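PDB 4Z8N: reticulocyte-binding protein 2a from Plasmodium vivax, which probably binds receptors on the surface of red cells, including reticulocytes, through its erythrocyte-binding domain during parasite cell invasion. Local coordinates for residues Arg6-Ser11 with Asp109-Cys114; Gln16-Val21 with Ala117-Tyr122; Met60-Asn65 with Thr123-Lys128. One frame throughout, in Å; residues are numbered along the deposited sequence.

Contact 1 of 3, residues Arg6-Ser11 with Asp109-Cys114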
ATOM      1  N   ARG A   6       6.154   6.896   2.749  1.00 35.79           N
ATOM      2  CA  ARG A   6       6.458   5.621   3.389  1.00 33.00           C
ATOM      3  C   ARG A   6       5.195   4.852   3.766  1.00 34.99           C
ATOM      4  O   ARG A   6       5.241   3.638   3.967  1.00 30.71           O
ATOM      5  CB  ARG A   6       7.319   5.837   4.635  1.00 37.23           C
ATOM      6  CG  ARG A   6       8.780   6.121   4.334  1.00 44.66           C
ATOM      7  CD  ARG A   6       9.621   6.122   5.603  1.00 53.51           C
ATOM      8  NE  ARG A   6       9.238   7.189   6.522  1.00 61.41           N
ATOM      9  CZ  ARG A   6       9.820   7.401   7.698  1.00 67.13           C
ATOM     10  NH1 ARG A   6      10.813   6.620   8.100  1.00 70.02           N
ATOM     11  NH2 ARG A   6       9.411   8.396   8.474  1.00 66.71           N
ATOM     12  N   TYR A   7       4.068   5.557   3.858  1.00 35.22           N
ATOM     13  CA  TYR A   7       2.833   4.934   4.332  1.00 36.13           C
ATOM     14  C   TYR A   7       1.580   5.387   3.590  1.00 33.30           C
ATOM     15  O   TYR A   7       0.554   4.709   3.635  1.00 39.99           O
ATOM     16  CB  TYR A   7       2.651   5.200   5.833  1.00 37.57           C
ATOM     17  CG  TYR A   7       2.596   6.667   6.221  1.00 39.72           C
ATOM     18  CD1 TYR A   7       1.401   7.378   6.182  1.00 40.14           C
ATOM     19  CD2 TYR A   7       3.741   7.337   6.635  1.00 40.70           C
ATOM     20  CE1 TYR A   7       1.352   8.719   6.545  1.00 38.19           C
ATOM     21  CE2 TYR A   7       3.704   8.672   6.996  1.00 40.98           C
ATOM     22  CZ  TYR A   7       2.509   9.359   6.949  1.00 42.28           C
ATOM     23  OH  TYR A   7       2.479  10.689   7.310  1.00 43.18           O
ATOM     24  N   LEU A   8       1.648   6.528   2.913  1.00 31.38           N
ATOM     25  CA  LEU A   8       0.434   7.122   2.366  1.00 35.29           C
ATOM     26  C   LEU A   8      -0.029   6.449   1.078  1.00 36.33           C
ATOM     27  O   LEU A   8       0.473   6.731  -0.007  1.00 41.35           O
ATOM     28  CB  LEU A   8       0.624   8.621   2.125  1.00 37.02           C
ATOM     29  CG  LEU A   8      -0.660   9.347   1.707  1.00 39.45           C
ATOM     30  CD1 LEU A   8      -1.780   9.101   2.711  1.00 36.11           C
ATOM     31  CD2 LEU A   8      -0.415  10.836   1.532  1.00 38.12           C
ATOM     32  N   ASP A   9      -0.997   5.555   1.224  1.00 33.69           N
ATOM     33  CA  ASP A   9      -1.695   4.960   0.096  1.00 34.01           C
ATOM     34  C   ASP A   9      -3.180   5.249   0.268  1.00 39.13           C
ATOM     35  O   ASP A   9      -3.609   5.634   1.353  1.00 39.72           O
ATOM     36  CB  ASP A   9      -1.437   3.454   0.016  1.00 30.12           C
ATOM     37  CG  ASP A   9       0.015   3.125  -0.267  1.00 34.92           C
ATOM     38  OD1 ASP A   9       0.672   3.904  -0.989  1.00 36.19           O
ATOM     39  OD2 ASP A   9       0.500   2.088   0.229  1.00 38.54           O
ATOM     40  N   PHE A  10      -3.963   5.066  -0.789  1.00 38.74           N
ATOM     41  CA  PHE A  10      -5.390   5.362  -0.713  1.00 39.02           C
ATOM     42  C   PHE A  10      -6.249   4.157  -1.076  1.00 45.39           C
ATOM     43  O   PHE A  10      -6.194   3.654  -2.199  1.00 49.19           O
ATOM     44  CB  PHE A  10      -5.731   6.545  -1.619  1.00 39.23           C
ATOM     45  CG  PHE A  10      -4.939   7.781  -1.313  1.00 39.54           C
ATOM     46  CD1 PHE A  10      -5.233   8.549  -0.196  1.00 38.05           C
ATOM     47  CD2 PHE A  10      -3.889   8.166  -2.130  1.00 35.24           C
ATOM     48  CE1 PHE A  10      -4.501   9.680   0.096  1.00 38.22           C
ATOM     49  CE2 PHE A  10      -3.150   9.298  -1.844  1.00 36.61           C
ATOM     50  CZ  PHE A  10      -3.457  10.058  -0.731  1.00 35.72           C
ATOM     51  N   SER A  11      -7.037   3.696  -0.112  1.00 49.99           N
ATOM     52  CA  SER A  11      -7.988   2.616  -0.349  1.00 59.45           C
ATOM     53  C   SER A  11      -9.370   3.202  -0.615  1.00 64.61           C
ATOM     54  O   SER A  11      -9.573   4.409  -0.467  1.00 68.16           O
ATOM     55  CB  SER A  11      -8.029   1.659   0.840  1.00 63.63           C
ATOM     56  OG  SER A  11      -8.506   0.384   0.445  1.00 72.19           O
ATOM     57  N   ASP A 109      -6.676  16.201   1.233  1.00 42.21           N
ATOM     58  CA  ASP A 109      -7.744  15.909   0.286  1.00 46.98           C
ATOM     59  C   ASP A 109      -7.339  16.279  -1.139  1.00 45.42           C
ATOM     60  O   ASP A 109      -7.678  15.577  -2.090  1.00 43.67           O
ATOM     61  CB  ASP A 109      -9.024  16.647   0.677  1.00 55.55           C
ATOM     62  CG  ASP A 109     -10.195  16.292  -0.215  1.00 67.74           C
ATOM     63  OD1 ASP A 109     -10.390  15.088  -0.489  1.00 71.97           O
ATOM     64  OD2 ASP A 109     -10.917  17.214  -0.647  1.00 75.27           O
ATOM     65  N   ALA A 110      -6.612  17.383  -1.283  1.00 44.25           N
ATOM     66  CA  ALA A 110      -6.183  17.845  -2.600  1.00 47.67           C
ATOM     67  C   ALA A 110      -5.123  16.923  -3.198  1.00 47.76           C
ATOM     68  O   ALA A 110      -5.136  16.652  -4.399  1.00 49.60           O
ATOM     69  CB  ALA A 110      -5.659  19.276  -2.520  1.00 45.18           C
ATOM     70  N   TYR A 111      -4.210  16.442  -2.358  1.00 44.46           N
ATOM     71  CA  TYR A 111      -3.169  15.525  -2.810  1.00 42.76           C
ATOM     72  C   TYR A 111      -3.771  14.188  -3.225  1.00 41.83           C
ATOM     73  O   TYR A 111      -3.394  13.624  -4.250  1.00 41.27           O
ATOM     74  CB  TYR A 111      -2.111  15.317  -1.719  1.00 36.82           C
ATOM     75  CG  TYR A 111      -0.981  14.396  -2.128  1.00 37.47           C
ATOM     76  CD1 TYR A 111      -0.129  14.736  -3.172  1.00 40.64           C
ATOM     77  CD2 TYR A 111      -0.761  13.194  -1.470  1.00 36.61           C
ATOM     78  CE1 TYR A 111       0.905  13.903  -3.554  1.00 39.60           C
ATOM     79  CE2 TYR A 111       0.278  12.350  -1.845  1.00 37.73           C
ATOM     80  CZ  TYR A 111       1.106  12.712  -2.888  1.00 39.15           C
ATOM     81  OH  TYR A 111       2.141  11.888  -3.272  1.00 37.58           O
ATOM     82  N   LYS A 112      -4.710  13.690  -2.424  1.00 40.42           N
ATOM     83  CA  LYS A 112      -5.400  12.441  -2.732  1.00 41.17           C
ATOM     84  C   LYS A 112      -6.085  12.502  -4.096  1.00 43.95           C
ATOM     85  O   LYS A 112      -6.029  11.546  -4.869  1.00 42.19           O
ATOM     86  CB  LYS A 112      -6.429  12.114  -1.646  1.00 42.49           C
ATOM     87  CG  LYS A 112      -7.262  10.873  -1.937  1.00 46.14           C
ATOM     88  CD  LYS A 112      -8.266  10.607  -0.826  1.00 49.85           C
ATOM     89  CE  LYS A 112      -9.053   9.332  -1.090  1.00 57.28           C
ATOM     90  NZ  LYS A 112     -10.050   9.058  -0.017  1.00 64.65           N
ATOM     91  N   ASN A 113      -6.722  13.631  -4.388  1.00 48.74           N
ATOM     92  CA  ASN A 113      -7.421  13.805  -5.658  1.00 52.40           C
ATOM     93  C   ASN A 113      -6.460  13.906  -6.836  1.00 47.76           C
ATOM     94  O   ASN A 113      -6.750  13.417  -7.927  1.00 49.86           O
ATOM     95  CB  ASN A 113      -8.319  15.040  -5.609  1.00 56.99           C
ATOM     96  CG  ASN A 113      -9.545  14.831  -4.745  1.00 61.98           C
ATOM     97  OD1 ASN A 113     -10.013  13.705  -4.576  1.00 61.66           O
ATOM     98  ND2 ASN A 113     -10.077  15.916  -4.199  1.00 64.58           N
ATOM     99  N   CYS A 114      -5.323  14.551  -6.609  1.00 46.34           N
ATOM    100  CA  CYS A 114      -4.288  14.667  -7.629  1.00 49.56           C
ATOM    101  C   CYS A 114      -3.722  13.285  -7.953  1.00 46.26           C
ATOM    102  O   CYS A 114      -3.432  12.971  -9.106  1.00 45.69           O
ATOM    103  CB  CYS A 114      -3.180  15.615  -7.160  1.00 49.08           C
ATOM    104  SG  CYS A 114      -1.782  15.791  -8.292  1.00 79.33           S
TER
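The aliphatic chain of Lys112 lies over one face of the Phe10 ring, a CH-pi contact that packs the small antiparallel sheet of strands 9-11 and 17-19 against helix 94-115 in this largely helical erythrocyte-binding domain. The evidence is the position of Lys112 CG, 3.8 Å from the Phe10 ring centroid and 21° off the ring normal. It is displaced toward the rim, so its nearest ring atom is Phe10 CD1, at 3.5 Å. Lys112 CB lies over the same face, nearer CE1 and CZ, 3.6 Å from Phe10 CE1. With every torsion of Lys112 close to 180°, the methylenes form a straight rod that carries the ammonium beyond the ring.

Tyr111, one residue earlier on the helix, meets the edge of the Phe10 ring; Phe10 CZ and Tyr111 CD2 are 4.2 Å apart. No hydrogen bond joins the two segments. On the same helix, Cys114 forms a disulfide with Cys70. Tyr111 also packs on Leu5 and on Lys73 and Lys74 of helix 71-85. The remaining touch is a methyl group at the rim of the tyrosine: Leu8 CD2 lies near the ring plane, 3.8 Å from Tyr111 CE2.

Contact 2 of 3, residues Gln16-Val21 with Ala117-Tyr122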
ATOM      1  N   GLN A  16      -9.627  -1.689  -3.476  1.00 51.47           N
ATOM      2  CA  GLN A  16      -8.428  -1.411  -4.249  1.00 58.19           C
ATOM      3  C   GLN A  16      -7.542  -0.440  -3.466  1.00 53.56           C
ATOM      4  O   GLN A  16      -8.034   0.407  -2.717  1.00 54.41           O
ATOM      5  CB  GLN A  16      -8.791  -0.845  -5.627  1.00 69.46           C
ATOM      6  CG  GLN A  16      -8.788   0.680  -5.678  1.00 81.66           C
ATOM      7  CD  GLN A  16      -9.018   1.257  -7.069  1.00 92.20           C
ATOM      8  OE1 GLN A  16      -8.841   0.582  -8.089  1.00 99.09           O
ATOM      9  NE2 GLN A  16      -9.401   2.526  -7.112  1.00 96.65           N
ATOM     10  N   ILE A  17      -6.234  -0.591  -3.606  1.00 47.24           N
ATOM     11  CA  ILE A  17      -5.308   0.320  -2.957  1.00 44.14           C
ATOM     12  C   ILE A  17      -4.491   1.027  -4.022  1.00 42.14           C
ATOM     13  O   ILE A  17      -3.717   0.398  -4.745  1.00 41.62           O
ATOM     14  CB  ILE A  17      -4.372  -0.409  -1.968  1.00 43.43           C
ATOM     15  CG1 ILE A  17      -5.180  -1.060  -0.839  1.00 42.74           C
ATOM     16  CG2 ILE A  17      -3.348   0.558  -1.393  1.00 41.48           C
ATOM     17  CD1 ILE A  17      -4.330  -1.813   0.173  1.00 41.66           C
ATOM     18  N   ILE A  18      -4.687   2.335  -4.138  1.00 37.40           N
ATOM     19  CA  ILE A  18      -3.880   3.136  -5.043  1.00 37.64           C
ATOM     20  C   ILE A  18      -2.682   3.678  -4.281  1.00 38.42           C
ATOM     21  O   ILE A  18      -2.839   4.406  -3.301  1.00 36.47           O
ATOM     22  CB  ILE A  18      -4.685   4.287  -5.656  1.00 47.06           C
ATOM     23  CG1 ILE A  18      -5.811   3.727  -6.526  1.00 49.38           C
ATOM     24  CG2 ILE A  18      -3.777   5.194  -6.472  1.00 45.25           C
ATOM     25  CD1 ILE A  18      -6.668   4.788  -7.166  1.00 54.07           C
ATOM     26  N   SER A  19      -1.486   3.309  -4.725  1.00 35.32           N
ATOM     27  CA  SER A  19      -0.272   3.667  -4.008  1.00 31.40           C
ATOM     28  C   SER A  19       0.386   4.911  -4.595  1.00 37.54           C
ATOM     29  O   SER A  19       0.307   5.161  -5.797  1.00 34.67           O
ATOM     30  CB  SER A  19       0.710   2.495  -4.015  1.00 28.78           C
ATOM     31  OG  SER A  19       1.878   2.802  -3.279  1.00 31.63           O
ATOM     32  N   THR A  20       1.031   5.690  -3.734  1.00 39.16           N
ATOM     33  CA  THR A  20       1.731   6.892  -4.169  1.00 38.02           C
ATOM     34  C   THR A  20       3.143   6.568  -4.645  1.00 38.27           C
ATOM     35  O   THR A  20       3.863   7.447  -5.118  1.00 37.10           O
ATOM     36  CB  THR A  20       1.808   7.937  -3.042  1.00 34.70           C
ATOM     37  OG1 THR A  20       2.299   7.315  -1.849  1.00 36.30           O
ATOM     38  CG2 THR A  20       0.436   8.535  -2.771  1.00 36.63           C
ATOM     39  N   VAL A  21       3.531   5.303  -4.517  1.00 37.74           N
ATOM     40  CA  VAL A  21       4.858   4.863  -4.930  1.00 37.74           C
ATOM     41  C   VAL A  21       4.774   3.769  -5.997  1.00 36.56           C
ATOM     42  O   VAL A  21       3.778   3.049  -6.092  1.00 35.92           O
ATOM     43  CB  VAL A  21       5.682   4.346  -3.727  1.00 36.81           C
ATOM     44  CG1 VAL A  21       5.790   5.419  -2.652  1.00 36.42           C
ATOM     45  CG2 VAL A  21       5.074   3.076  -3.160  1.00 32.14           C
ATOM     46  N   ALA A 117      -6.512  11.005  -9.576  1.00 48.35           N
ATOM     47  CA  ALA A 117      -7.029  11.534 -10.835  1.00 49.75           C
ATOM     48  C   ALA A 117      -6.819  10.517 -11.954  1.00 48.30           C
ATOM     49  O   ALA A 117      -5.810   9.809 -11.974  1.00 46.91           O
ATOM     50  CB  ALA A 117      -6.360  12.856 -11.177  1.00 51.16           C
ATOM     51  N   ASN A 118      -7.791  10.435 -12.862  1.00 52.42           N
ATOM     52  CA  ASN A 118      -7.745   9.516 -14.002  1.00 54.06           C
ATOM     53  C   ASN A 118      -7.689   8.041 -13.599  1.00 51.95           C
ATOM     54  O   ASN A 118      -7.343   7.188 -14.416  1.00 49.72           O
ATOM     55  CB  ASN A 118      -6.548   9.842 -14.896  1.00 52.70           C
ATOM     56  CG  ASN A 118      -6.495  11.302 -15.288  1.00 57.81           C
ATOM     57  OD1 ASN A 118      -7.473  11.857 -15.793  1.00 58.46           O
ATOM     58  ND2 ASN A 118      -5.354  11.938 -15.048  1.00 58.38           N
ATOM     59  N   MET A 119      -8.032   7.754 -12.346  1.00 48.53           N
ATOM     60  CA  MET A 119      -8.005   6.394 -11.803  1.00 49.38           C
ATOM     61  C   MET A 119      -8.801   5.432 -12.669  1.00 48.56           C
ATOM     62  O   MET A 119      -8.404   4.290 -12.904  1.00 48.28           O
ATOM     63  CB  MET A 119      -8.550   6.393 -10.371  1.00 53.39           C
ATOM     64  CG  MET A 119      -9.294   5.132  -9.957  1.00 58.43           C
ATOM     65  SD  MET A 119      -9.975   5.256  -8.290  1.00137.28           S
ATOM     66  CE  MET A 119     -10.736   6.878  -8.344  1.00 75.84           C
ATOM     67  N   GLU A 120      -9.921   5.935 -13.163  1.00 51.78           N
ATOM     68  CA  GLU A 120     -10.873   5.162 -13.935  1.00 60.04           C
ATOM     69  C   GLU A 120     -10.368   4.859 -15.335  1.00 61.88           C
ATOM     70  O   GLU A 120     -10.514   3.739 -15.835  1.00 47.12           O
ATOM     71  CB  GLU A 120     -12.180   5.929 -14.011  1.00 68.24           C
ATOM     72  CG  GLU A 120     -13.299   5.175 -14.628  1.00 79.03           C
ATOM     73  CD  GLU A 120     -14.612   5.892 -14.425  1.00 93.12           C
ATOM     74  OE1 GLU A 120     -14.889   6.876 -15.143  1.00 98.41           O
ATOM     75  OE2 GLU A 120     -15.349   5.495 -13.500  1.00 97.60           O
ATOM     76  N   SER A 121      -9.793   5.877 -15.967  1.00 57.01           N
ATOM     77  CA  SER A 121      -9.190   5.734 -17.281  1.00 55.73           C
ATOM     78  C   SER A 121      -7.993   4.791 -17.213  1.00 54.72           C
ATOM     79  O   SER A 121      -7.786   3.972 -18.108  1.00 54.14           O
ATOM     80  CB  SER A 121      -8.768   7.099 -17.824  1.00 58.73           C
ATOM     81  OG  SER A 121      -9.883   7.964 -17.945  1.00 64.94           O
ATOM     82  N   TYR A 122      -7.214   4.909 -16.141  1.00 42.60           N
ATOM     83  CA  TYR A 122      -6.066   4.033 -15.922  1.00 45.51           C
ATOM     84  C   TYR A 122      -6.487   2.575 -15.763  1.00 44.98           C
ATOM     85  O   TYR A 122      -5.917   1.685 -16.392  1.00 43.73           O
ATOM     86  CB  TYR A 122      -5.275   4.481 -14.692  1.00 42.50           C
ATOM     87  CG  TYR A 122      -4.521   5.774 -14.887  1.00 46.95           C
ATOM     88  CD1 TYR A 122      -4.136   6.189 -16.156  1.00 51.02           C
ATOM     89  CD2 TYR A 122      -4.186   6.577 -13.804  1.00 44.94           C
ATOM     90  CE1 TYR A 122      -3.444   7.370 -16.342  1.00 53.73           C
ATOM     91  CE2 TYR A 122      -3.492   7.762 -13.982  1.00 49.19           C
ATOM     92  CZ  TYR A 122      -3.124   8.151 -15.254  1.00 54.16           C
ATOM     93  OH  TYR A 122      -2.434   9.326 -15.442  1.00 57.64           O
TER
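Met119 reaches from the first turn of helix 119-136 to meet Gln16 and Ile18, two side chains that both leave the backbone toward it. Its shape is unusual at the base: chi1 is 147°, away from a staggered position, after which chi2 is extended and chi3 (47°) folds CE back. The sulfur at that bend makes the nearest approach to both partners.

Ile18 is the simpler case. Its CG1 branch is fully extended, and the Ile18 side chain crosses that of Met119 at about a right angle, its CD1 3.5 Å from Met119 SD and 3.8 Å from Met119 CG. This is apolar packing by the end of the isoleucine against the flank of the thioether.

Gln16 also has a non-staggered first torsion (chi1 95°), but is straight beyond CG. Its NE2 lies 3.0 Å from Met119 SD, too short for a normal contact. The pair is not a hydrogen bond: the nitrogen sits roughly along the extension of the CE-SD bond, away from the sulfur lone pairs. With both first torsions off a staggered value, the modelled positions of the two ends, and possibly which amide atom faces the sulfur, are doubtful.

Just before the helix, Asn118 occupies the N-cap position without a capping bond from its side chain; its CB lies over one face of the Tyr122 ring. Gln66 of helix 42-69 bonds to Ala117 O, Asn118 ND2 and Tyr122 OH. Glu120, an observed calcium ligand of this protein, leaves the backbone away from 16-21, and no calcium is bound to this chain. The contact thus seats strand 17-19, paired with strand 9-11 through Phe10 and Ile18, between the start of helix 119-136 and the long helices 199-237 and 246-297, which Ile17 and Ser19 respectively touch.

Contact 3 of 3, residues Met60-Asn65 with Thr123-Lys128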
ATOM      1  N   MET A  60       2.497   3.266 -17.746  1.00 41.52           N
ATOM      2  CA  MET A  60       3.275   3.512 -16.535  1.00 40.07           C
ATOM      3  C   MET A  60       3.896   4.906 -16.560  1.00 44.99           C
ATOM      4  O   MET A  60       3.948   5.594 -15.539  1.00 45.00           O
ATOM      5  CB  MET A  60       4.369   2.452 -16.366  1.00 37.66           C
ATOM      6  CG  MET A  60       5.261   2.681 -15.157  1.00 40.11           C
ATOM      7  SD  MET A  60       4.345   2.591 -13.598  1.00 48.15           S
ATOM      8  CE  MET A  60       4.315   0.823 -13.301  1.00 40.11           C
ATOM      9  N   SER A  61       4.361   5.318 -17.734  1.00 50.33           N
ATOM     10  CA  SER A  61       4.971   6.631 -17.897  1.00 57.77           C
ATOM     11  C   SER A  61       3.959   7.742 -17.630  1.00 59.85           C
ATOM     12  O   SER A  61       4.281   8.743 -16.992  1.00 60.59           O
ATOM     13  CB  SER A  61       5.562   6.775 -19.300  1.00 65.77           C
ATOM     14  OG  SER A  61       6.624   5.856 -19.499  1.00 68.40           O
ATOM     15  N   SER A  62       2.735   7.554 -18.112  1.00 58.03           N
ATOM     16  CA  SER A  62       1.673   8.535 -17.912  1.00 58.48           C
ATOM     17  C   SER A  62       1.289   8.642 -16.438  1.00 56.40           C
ATOM     18  O   SER A  62       1.039   9.736 -15.929  1.00 58.51           O
ATOM     19  CB  SER A  62       0.446   8.175 -18.751  1.00 61.44           C
ATOM     20  OG  SER A  62       0.753   8.201 -20.135  1.00 65.63           O
ATOM     21  N   ILE A  63       1.242   7.499 -15.760  1.00 48.69           N
ATOM     22  CA  ILE A  63       0.957   7.462 -14.332  1.00 45.89           C
ATOM     23  C   ILE A  63       2.076   8.138 -13.549  1.00 48.24           C
ATOM     24  O   ILE A  63       1.827   8.972 -12.681  1.00 44.86           O
ATOM     25  CB  ILE A  63       0.781   6.018 -13.827  1.00 45.07           C
ATOM     26  CG1 ILE A  63      -0.415   5.356 -14.512  1.00 44.99           C
ATOM     27  CG2 ILE A  63       0.608   5.992 -12.312  1.00 39.86           C
ATOM     28  CD1 ILE A  63      -0.589   3.895 -14.154  1.00 42.83           C
ATOM     29  N   GLN A  64       3.312   7.773 -13.876  1.00 50.73           N
ATOM     30  CA  GLN A  64       4.484   8.304 -13.194  1.00 55.22           C
ATOM     31  C   GLN A  64       4.574   9.820 -13.339  1.00 56.75           C
ATOM     32  O   GLN A  64       4.918  10.522 -12.387  1.00 53.52           O
ATOM     33  CB  GLN A  64       5.754   7.643 -13.735  1.00 62.89           C
ATOM     34  CG  GLN A  64       6.918   7.653 -12.764  1.00 69.01           C
ATOM     35  CD  GLN A  64       7.621   6.312 -12.692  1.00 72.86           C
ATOM     36  OE1 GLN A  64       7.553   5.512 -13.627  1.00 74.01           O
ATOM     37  NE2 GLN A  64       8.297   6.057 -11.577  1.00 73.81           N
ATOM     38  N   ASN A  65       4.262  10.320 -14.531  1.00 54.95           N
ATOM     39  CA  ASN A  65       4.258  11.757 -14.778  1.00 60.63           C
ATOM     40  C   ASN A  65       3.190  12.464 -13.954  1.00 56.80           C
ATOM     41  O   ASN A  65       3.415  13.560 -13.439  1.00 52.77           O
ATOM     42  CB  ASN A  65       4.048  12.053 -16.265  1.00 69.07           C
ATOM     43  CG  ASN A  65       5.214  11.597 -17.119  1.00 76.76           C
ATOM     44  OD1 ASN A  65       6.349  11.521 -16.649  1.00 78.19           O
ATOM     45  ND2 ASN A  65       4.938  11.291 -18.381  1.00 81.71           N
ATOM     46  N   THR A 123      -7.486   2.341 -14.915  1.00 47.81           N
ATOM     47  CA  THR A 123      -8.007   0.998 -14.670  1.00 49.30           C
ATOM     48  C   THR A 123      -8.559   0.361 -15.947  1.00 53.35           C
ATOM     49  O   THR A 123      -8.375  -0.835 -16.185  1.00 50.45           O
ATOM     50  CB  THR A 123      -9.114   1.021 -13.597  1.00 54.21           C
ATOM     51  OG1 THR A 123      -8.591   1.568 -12.382  1.00 56.54           O
ATOM     52  CG2 THR A 123      -9.645  -0.381 -13.331  1.00 55.14           C
ATOM     53  N   ASP A 124      -9.232   1.170 -16.761  1.00 56.19           N
ATOM     54  CA  ASP A 124      -9.809   0.697 -18.016  1.00 60.73           C
ATOM     55  C   ASP A 124      -8.738   0.183 -18.971  1.00 55.73           C
ATOM     56  O   ASP A 124      -8.906  -0.859 -19.599  1.00 54.74           O
ATOM     57  CB  ASP A 124     -10.617   1.810 -18.689  1.00 71.53           C
ATOM     58  CG  ASP A 124     -11.916   2.111 -17.964  1.00 80.47           C
ATOM     59  OD1 ASP A 124     -12.173   1.482 -16.914  1.00 79.29           O
ATOM     60  OD2 ASP A 124     -12.679   2.979 -18.441  1.00 87.36           O
ATOM     61  N   ARG A 125      -7.634   0.916 -19.071  1.00 53.91           N
ATOM     62  CA  ARG A 125      -6.544   0.529 -19.959  1.00 55.77           C
ATOM     63  C   ARG A 125      -5.848  -0.735 -19.475  1.00 51.43           C
ATOM     64  O   ARG A 125      -5.443  -1.572 -20.280  1.00 52.22           O
ATOM     65  CB  ARG A 125      -5.529   1.661 -20.088  1.00 56.89           C
ATOM     66  CG  ARG A 125      -6.080   2.911 -20.736  1.00 68.47           C
ATOM     67  CD  ARG A 125      -5.024   3.987 -20.754  1.00 76.08           C
ATOM     68  NE  ARG A 125      -3.891   3.604 -21.591  1.00 84.27           N
ATOM     69  CZ  ARG A 125      -2.751   4.282 -21.655  1.00 89.70           C
ATOM     70  NH1 ARG A 125      -2.587   5.363 -20.912  1.00 92.26           N
ATOM     71  NH2 ARG A 125      -1.770   3.870 -22.446  1.00 90.44           N
ATOM     72  N   MET A 126      -5.704  -0.864 -18.160  1.00 45.69           N
ATOM     73  CA  MET A 126      -5.129  -2.070 -17.575  1.00 46.60           C
ATOM     74  C   MET A 126      -6.042  -3.258 -17.847  1.00 46.62           C
ATOM     75  O   MET A 126      -5.578  -4.362 -18.125  1.00 48.89           O
ATOM     76  CB  MET A 126      -4.909  -1.896 -16.071  1.00 46.28           C
ATOM     77  CG  MET A 126      -3.967  -0.760 -15.717  1.00 45.59           C
ATOM     78  SD  MET A 126      -3.967  -0.357 -13.955  1.00 45.98           S
ATOM     79  CE  MET A 126      -3.160   1.240 -13.993  1.00 45.73           C
ATOM     80  N   SER A 127      -7.346  -3.016 -17.771  1.00 39.63           N
ATOM     81  CA  SER A 127      -8.334  -4.052 -18.033  1.00 45.95           C
ATOM     82  C   SER A 127      -8.271  -4.493 -19.493  1.00 50.72           C
ATOM     83  O   SER A 127      -8.379  -5.682 -19.798  1.00 46.14           O
ATOM     84  CB  SER A 127      -9.736  -3.551 -17.685  1.00 51.85           C
ATOM     85  OG  SER A 127     -10.707  -4.554 -17.921  1.00 58.46           O
ATOM     86  N   LYS A 128      -8.084  -3.527 -20.387  1.00 54.54           N
ATOM     87  CA  LYS A 128      -7.990  -3.802 -21.817  1.00 56.98           C
ATOM     88  C   LYS A 128      -6.762  -4.645 -22.148  1.00 53.81           C
ATOM     89  O   LYS A 128      -6.838  -5.571 -22.954  1.00 59.34           O
ATOM     90  CB  LYS A 128      -7.957  -2.495 -22.611  1.00 62.91           C
ATOM     91  CG  LYS A 128      -9.333  -1.918 -22.912  1.00 73.43           C
ATOM     92  CD  LYS A 128      -9.244  -0.446 -23.280  1.00 79.52           C
ATOM     93  CE  LYS A 128     -10.361   0.351 -22.625  1.00 83.85           C
ATOM     94  NZ  LYS A 128      -9.899   1.700 -22.186  1.00 83.10           N
TER
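Ile63 and Met126 reach toward each other tip to tip, linking helix 42-69 to helix 119-136 within the region assigned to the Rh5 coiled-coil family. The contact is a sparse helix-helix packing: even the nearest alpha carbons, Ile63 CA and Thr123 CA, are 11.1 Å apart, and only 87 Å² is buried between the segments. Long side chains therefore have to bridge the gap.

The apolar component is one methyl-to-methyl touch, Ile63 CD1 to Met126 CE at 3.7 Å. Ile63 CG1 and Met126 CG both lie beside the backbone N, anti to the carbonyl carbon, and the chains continue straight. In Met126 the extension is carried through chi2 (169°) and chi3 (-165°), which carries CE out across the gap to Ile63 CD1. Both residues are buried, and further residues pack on the two side chains: Phe24 lies on Ile63, while Tyr25, Leu59 and Phe31 touch Met126. The pair is thus one element of a wider apolar layer that includes helix 26-37 and the loop before it.

The polar pair is only a proximity, not a bond. Arg125 extends from the helix toward Ser62, and its guanidinium presents an edge to the serine hydroxyl, near the guanidinium plane. The separation is too long for a hydrogen bond, and the hydroxyl already bonds to the Pro58 carbonyl one turn back. Arg125 also packs on Leu59, and its side chain is about 10 Å from that of Glu120, a residue observed to bind calcium in this protein, though no ion is bound to this chain here.

Backbone bonds follow the helical i to i+4 pattern in each segment, with Gln64 N to Met60 O at 2.8 Å and Ser127 N to Thr123 O at 2.9 Å. Across the gap, the closest atoms of the polar pair are Ser62 OG and Arg125 NH1, 4.5 Å apart.

In the fold
From the N terminus, residues 6-11, 16-21 and 60-65 come first, followed in the same order by their partners 109-114, 117-122 and 123-128. Every pair of contacts therefore crosses, and none nests. Contacts 1 and 2 close loops of 97 and 95 residues and contact 3 closes one of 57, all mostly helical. Contacts 1 and 2 adjoin through the two-strand sheet, where Phe10 O and Ile18 N are 2.8 Å apart; contacts 2 and 3 share helix 119-136, with Tyr122 packing on Ile63. Contacts 1 and 3 do not touch. Together they tie the N-terminal hairpin and helix 42-69 to the consecutive helices 94-115 and 119-136.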